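Local coordinates for protein alanine racemase 1 (Caldanaerobacter subterraneus subsp. tengcongensis MB4, PDB 4Y2W) that belongs to the alanine racemase family, pairing an N-terminal eight-stranded alpha/beta barrel with a C-terminal domain built mainly of beta strands, at residues N297-P309 against D333-S347. The protein carries 1 engineered substitution. Sequence-based numbering, arbitrary orientation.
Sequences NNYKLLLKGKYVP and DEVVIIGTQNNETVS
Asp333 opens the contact by setting its CB near CD1 of Leu303 and its carboxylate beside the aliphatic end of Lys304. The charges stay apart, with Lys304 NZ 4.1 Å from Asp333 OD2; the carboxylate oxygen instead accepts a hydrogen bond from the backbone N of Glu330. Val335, compact and branched at CB, suits a buried strand: CG1 meets CD1 of Leu301, while CG2 faces CD1 of Leu303. Val336 and Leu302 form an antiparallel hydrogen-bonded pair, Leu302 N to Val336 O at 3.0 Å and Val336 N to Leu302 O at 2.9 Å.

The chain then turns a corner at Ile337 to Gly339. Gln341, with CG anti to its backbone N (chi1 -161°), reaches the type I' turn Leu303-Lys306, where OE1 accepts a hydrogen bond from Gly305 N at 3.3 Å; the bond is nearly straight (177°), but the donor stands above the amide plane. Gly305 suits this turn because glycine readily adopts the positive phi it needs (74°), and CB of Asn342 lies beside its CA. Glu344 CG meets the Tyr307 ring, while CD2 of Leu302 lies over the centre of one ring face, 3.8 Å above the ring plane. Val346, small and apolar, meets Leu302 tip to tip, CG2 against CD1, and touches Tyr307 CE1 with CG1.

Strand 334-336 lies between strand 300-303, which it meets by a single bridge, and strand 248-260, with which it pairs antiparallel, while Tyr299 and Ile338 pack on helix 348-354, which Ser347 N-caps.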
loop_
_atom_site.group_PDB
_atom_site.type_symbol
_atom_site.label_atom_id
_atom_site.label_comp_id
_atom_site.label_asym_id
_atom_site.label_seq_id
_atom_site.Cartn_x
_atom_site.Cartn_y
_atom_site.Cartn_z
ATOM N N ASN A 297 7.409 7.045 17.943
ATOM C CA ASN A 297 8.305 7.836 18.801
ATOM C C ASN A 297 9.545 8.426 18.108
ATOM O O ASN A 297 10.578 8.615 18.758
ATOM C CB ASN A 297 8.754 7.012 20.023
ATOM C CG ASN A 297 7.644 6.794 21.024
ATOM O OD1 ASN A 297 7.130 7.747 21.612
ATOM N ND2 ASN A 297 7.278 5.535 21.243
ATOM N N ASN A 298 9.463 8.707 16.808
ATOM C CA ASN A 298 10.530 9.452 16.121
ATOM C C ASN A 298 10.081 10.022 14.786
ATOM O O ASN A 298 10.660 9.739 13.732
ATOM C CB ASN A 298 11.829 8.632 15.961
ATOM C CG ASN A 298 11.643 7.392 15.117
ATOM O OD1 ASN A 298 10.571 6.795 15.114
ATOM N ND2 ASN A 298 12.686 6.996 14.395
ATOM N N TYR A 299 9.032 10.826 14.847
ATOM C CA TYR A 299 8.717 11.756 13.778
ATOM C C TYR A 299 7.828 12.849 14.341
ATOM O O TYR A 299 7.180 12.662 15.371
ATOM C CB TYR A 299 8.039 11.057 12.592
ATOM C CG TYR A 299 8.205 11.807 11.281
ATOM C CD1 TYR A 299 9.462 11.942 10.683
ATOM C CD2 TYR A 299 7.112 12.386 10.638
ATOM C CE1 TYR A 299 9.619 12.632 9.492
ATOM C CE2 TYR A 299 7.263 13.075 9.445
ATOM C CZ TYR A 299 8.517 13.196 8.876
ATOM O OH TYR A 299 8.664 13.879 7.690
ATOM N N LYS A 300 7.817 13.995 13.672
ATOM C CA LYS A 300 6.967 15.104 14.066
ATOM C C LYS A 300 6.138 15.551 12.875
ATOM O O LYS A 300 6.676 15.775 11.790
ATOM C CB LYS A 300 7.815 16.254 14.603
ATOM C CG LYS A 300 8.680 15.860 15.789
ATOM C CD LYS A 300 9.564 17.005 16.250
ATOM C CE LYS A 300 10.410 16.587 17.443
ATOM N NZ LYS A 300 11.105 17.749 18.063
ATOM N N LEU A 301 4.827 15.655 13.081
ATOM C CA LEU A 301 3.893 16.092 12.042
ATOM C C LEU A 301 3.582 17.565 12.234
ATOM O O LEU A 301 3.854 18.128 13.293
ATOM C CB LEU A 301 2.591 15.289 12.112
ATOM C CG LEU A 301 2.696 13.769 12.249
ATOM C CD1 LEU A 301 1.304 13.160 12.354
ATOM C CD2 LEU A 301 3.461 13.153 11.090
ATOM N N LEU A 302 3.002 18.180 11.212
ATOM C CA LEU A 302 2.668 19.600 11.262
ATOM C C LEU A 302 1.218 19.805 11.669
ATOM O O LEU A 302 0.319 19.151 11.144
ATOM C CB LEU A 302 2.926 20.266 9.911
ATOM C CG LEU A 302 4.394 20.428 9.517
ATOM C CD1 LEU A 302 4.506 20.901 8.076
ATOM C CD2 LEU A 302 5.102 21.393 10.457
ATOM N N LEU A 303 1.012 20.720 12.612
ATOM C CA LEU A 303 -0.313 21.087 13.094
ATOM C C LEU A 303 -0.273 22.561 13.455
ATOM O O LEU A 303 0.402 22.942 14.414
ATOM C CB LEU A 303 -0.684 20.252 14.323
ATOM C CG LEU A 303 -1.893 20.706 15.153
ATOM C CD1 LEU A 303 -3.161 20.730 14.313
ATOM C CD2 LEU A 303 -2.070 19.818 16.376
ATOM N N LYS A 304 -0.977 23.384 12.679
ATOM C CA LYS A 304 -0.982 24.840 12.862
ATOM C C LYS A 304 0.415 25.447 12.712
ATOM O O LYS A 304 0.750 26.426 13.380
ATOM C CB LYS A 304 -1.570 25.217 14.228
ATOM C CG LYS A 304 -2.991 24.734 14.460
ATOM C CD LYS A 304 -3.374 24.870 15.923
ATOM C CE LYS A 304 -4.875 24.999 16.104
ATOM N NZ LYS A 304 -5.343 26.401 15.926
ATOM N N GLY A 305 1.226 24.859 11.835
ATOM C CA GLY A 305 2.597 25.322 11.614
ATOM C C GLY A 305 3.578 24.984 12.726
ATOM O O GLY A 305 4.702 25.488 12.730
ATOM N N LYS A 306 3.161 24.134 13.663
ATOM C CA LYS A 306 4.013 23.686 14.763
ATOM C C LYS A 306 4.296 22.202 14.585
ATOM O O LYS A 306 3.455 21.461 14.067
ATOM C CB LYS A 306 3.325 23.902 16.116
ATOM C CG LYS A 306 2.903 25.332 16.405
ATOM C CD LYS A 306 4.084 26.218 16.753
ATOM C CE LYS A 306 3.630 27.645 17.006
ATOM N NZ LYS A 306 4.747 28.511 17.474
ATOM N N TYR A 307 5.473 21.773 15.024
ATOM C CA TYR A 307 5.828 20.360 14.996
ATOM C C TYR A 307 5.258 19.640 16.215
ATOM O O TYR A 307 5.409 20.104 17.348
ATOM C CB TYR A 307 7.345 20.191 14.929
ATOM C CG TYR A 307 7.900 20.489 13.558
ATOM C CD1 TYR A 307 7.993 19.487 12.596
ATOM C CD2 TYR A 307 8.311 21.772 13.212
ATOM C CE1 TYR A 307 8.490 19.750 11.335
ATOM C CE2 TYR A 307 8.809 22.044 11.950
ATOM C CZ TYR A 307 8.897 21.027 11.017
ATOM O OH TYR A 307 9.390 21.279 9.758
ATOM N N VAL A 308 4.594 18.513 15.974
ATOM C CA VAL A 308 4.028 17.702 17.051
ATOM C C VAL A 308 4.524 16.265 16.900
ATOM O O VAL A 308 4.350 15.662 15.846
ATOM C CB VAL A 308 2.477 17.759 17.083
ATOM C CG1 VAL A 308 2.007 19.087 17.663
ATOM C CG2 VAL A 308 1.868 17.546 15.702
ATOM N N PRO A 309 5.162 15.717 17.948
ATOM C CA PRO A 309 5.739 14.384 17.827
ATOM C C PRO A 309 4.708 13.264 17.940
ATOM O O PRO A 309 3.714 13.399 18.648
ATOM C CB PRO A 309 6.721 14.324 19.001
ATOM C CG PRO A 309 6.099 15.193 20.039
ATOM C CD PRO A 309 5.389 16.293 19.289
ATOM N N ASP A 333 -9.008 20.014 13.277
ATOM C CA ASP A 333 -7.841 20.748 12.796
ATOM C C ASP A 333 -7.025 19.834 11.892
ATOM O O ASP A 333 -6.879 18.642 12.170
ATOM C CB ASP A 333 -6.974 21.252 13.953
ATOM C CG ASP A 333 -7.598 22.427 14.688
ATOM O OD1 ASP A 333 -8.517 23.076 14.132
ATOM O OD2 ASP A 333 -7.163 22.703 15.829
ATOM N N GLU A 334 -6.509 20.397 10.805
ATOM C CA GLU A 334 -5.720 19.641 9.841
ATOM C C GLU A 334 -4.382 19.220 10.445
ATOM O O GLU A 334 -3.739 20.002 11.152
ATOM C CB GLU A 334 -5.483 20.492 8.594
ATOM C CG GLU A 334 -4.681 19.815 7.495
ATOM C CD GLU A 334 -4.478 20.717 6.296
ATOM O OE1 GLU A 334 -4.686 20.250 5.155
ATOM O OE2 GLU A 334 -4.119 21.895 6.497
ATOM N N VAL A 335 -3.972 17.986 10.164
ATOM C CA VAL A 335 -2.655 17.493 10.560
ATOM C C VAL A 335 -1.930 16.986 9.318
ATOM O O VAL A 335 -2.372 16.027 8.688
ATOM C CB VAL A 335 -2.757 16.366 11.602
ATOM C CG1 VAL A 335 -1.379 15.794 11.914
ATOM C CG2 VAL A 335 -3.422 16.885 12.870
ATOM N N VAL A 336 -0.822 17.634 8.970
ATOM C CA VAL A 336 -0.076 17.297 7.759
ATOM C C VAL A 336 1.027 16.288 8.074
ATOM O O VAL A 336 1.823 16.482 8.988
ATOM C CB VAL A 336 0.515 18.561 7.091
ATOM C CG1 VAL A 336 1.363 18.198 5.877
ATOM C CG2 VAL A 336 -0.606 19.506 6.688
ATOM N N ILE A 337 1.047 15.210 7.297
ATOM C CA ILE A 337 2.007 14.123 7.450
ATOM C C ILE A 337 3.152 14.279 6.455
ATOM O O ILE A 337 4.322 14.088 6.800
ATOM C CB ILE A 337 1.318 12.768 7.203
ATOM C CG1 ILE A 337 0.091 12.622 8.110
ATOM C CG2 ILE A 337 2.296 11.621 7.421
ATOM C CD1 ILE A 337 -0.962 11.677 7.569
ATOM N N ILE A 338 2.787 14.599 5.215
ATOM C CA ILE A 338 3.726 14.927 4.148
ATOM C C ILE A 338 3.248 16.222 3.515
ATOM O O ILE A 338 2.066 16.352 3.198
ATOM C CB ILE A 338 3.752 13.846 3.049
ATOM C CG1 ILE A 338 4.123 12.483 3.639
ATOM C CG2 ILE A 338 4.713 14.243 1.931
ATOM C CD1 ILE A 338 3.975 11.334 2.664
ATOM N N GLY A 339 4.158 17.175 3.336
ATOM C CA GLY A 339 3.829 18.435 2.676
ATOM C C GLY A 339 3.939 19.678 3.545
ATOM O O GLY A 339 4.524 19.653 4.627
ATOM N N THR A 340 3.341 20.762 3.054
ATOM C CA THR A 340 3.541 22.105 3.597
ATOM C C THR A 340 2.358 22.535 4.461
ATOM O O THR A 340 1.226 22.125 4.218
ATOM C CB THR A 340 3.742 23.120 2.446
ATOM O OG1 THR A 340 4.962 22.823 1.755
ATOM C CG2 THR A 340 3.796 24.562 2.953
ATOM N N GLN A 341 2.638 23.351 5.474
ATOM C CA GLN A 341 1.603 23.957 6.310
ATOM C C GLN A 341 2.175 25.182 7.034
ATOM O O GLN A 341 2.969 25.036 7.962
ATOM C CB GLN A 341 1.070 22.936 7.327
ATOM C CG GLN A 341 -0.283 23.305 7.927
ATOM C CD GLN A 341 -0.682 22.424 9.099
ATOM O OE1 GLN A 341 0.024 22.350 10.106
ATOM N NE2 GLN A 341 -1.826 21.761 8.978
ATOM N N ASN A 342 1.788 26.378 6.590
ATOM C CA ASN A 342 2.198 27.645 7.231
ATOM C C ASN A 342 3.712 27.834 7.397
ATOM O O ASN A 342 4.246 27.680 8.500
ATOM C CB ASN A 342 1.534 27.791 8.607
ATOM C CG ASN A 342 0.027 27.686 8.549
ATOM O OD1 ASN A 342 -0.588 27.944 7.517
ATOM N ND2 ASN A 342 -0.577 27.310 9.667
ATOM N N ASN A 343 4.397 28.180 6.308
ATOM C CA ASN A 343 5.845 28.438 6.343
ATOM C C ASN A 343 6.615 27.319 7.044
ATOM O O ASN A 343 7.507 27.575 7.853
ATOM C CB ASN A 343 6.134 29.779 7.031
ATOM C CG ASN A 343 5.355 30.930 6.421
ATOM O OD1 ASN A 343 4.726 31.716 7.133
ATOM N ND2 ASN A 343 5.386 31.030 5.095
ATOM N N GLU A 344 6.244 26.080 6.734
ATOM C CA GLU A 344 6.823 24.906 7.379
ATOM C C GLU A 344 6.470 23.660 6.576
ATOM O O GLU A 344 5.346 23.523 6.094
ATOM C CB GLU A 344 6.301 24.770 8.812
ATOM C CG GLU A 344 7.303 24.153 9.769
ATOM C CD GLU A 344 8.517 25.037 9.988
ATOM O OE1 GLU A 344 8.343 26.190 10.439
ATOM O OE2 GLU A 344 9.645 24.573 9.712
ATOM N N THR A 345 7.430 22.752 6.438
ATOM C CA THR A 345 7.270 21.614 5.547
ATOM C C THR A 345 7.881 20.346 6.130
ATOM O O THR A 345 9.034 20.343 6.554
ATOM C CB THR A 345 7.915 21.911 4.176
ATOM O OG1 THR A 345 7.295 23.068 3.601
ATOM C CG2 THR A 345 7.760 20.730 3.214
ATOM N N VAL A 346 7.085 19.280 6.159
ATOM C CA VAL A 346 7.607 17.930 6.366
ATOM C C VAL A 346 7.608 17.237 5.011
ATOM O O VAL A 346 6.670 16.518 4.658
ATOM C CB VAL A 346 6.816 17.109 7.412
ATOM C CG1 VAL A 346 7.278 17.464 8.814
ATOM C CG2 VAL A 346 5.307 17.297 7.271
ATOM N N SER A 347 8.673 17.475 4.247
ATOM C CA SER A 347 8.746 17.025 2.860
ATOM C C SER A 347 8.758 15.508 2.762
ATOM O O SER A 347 9.098 14.810 3.721
ATOM C CB SER A 347 9.992 17.589 2.165
ATOM O OG SER A 347 11.157 16.855 2.516
#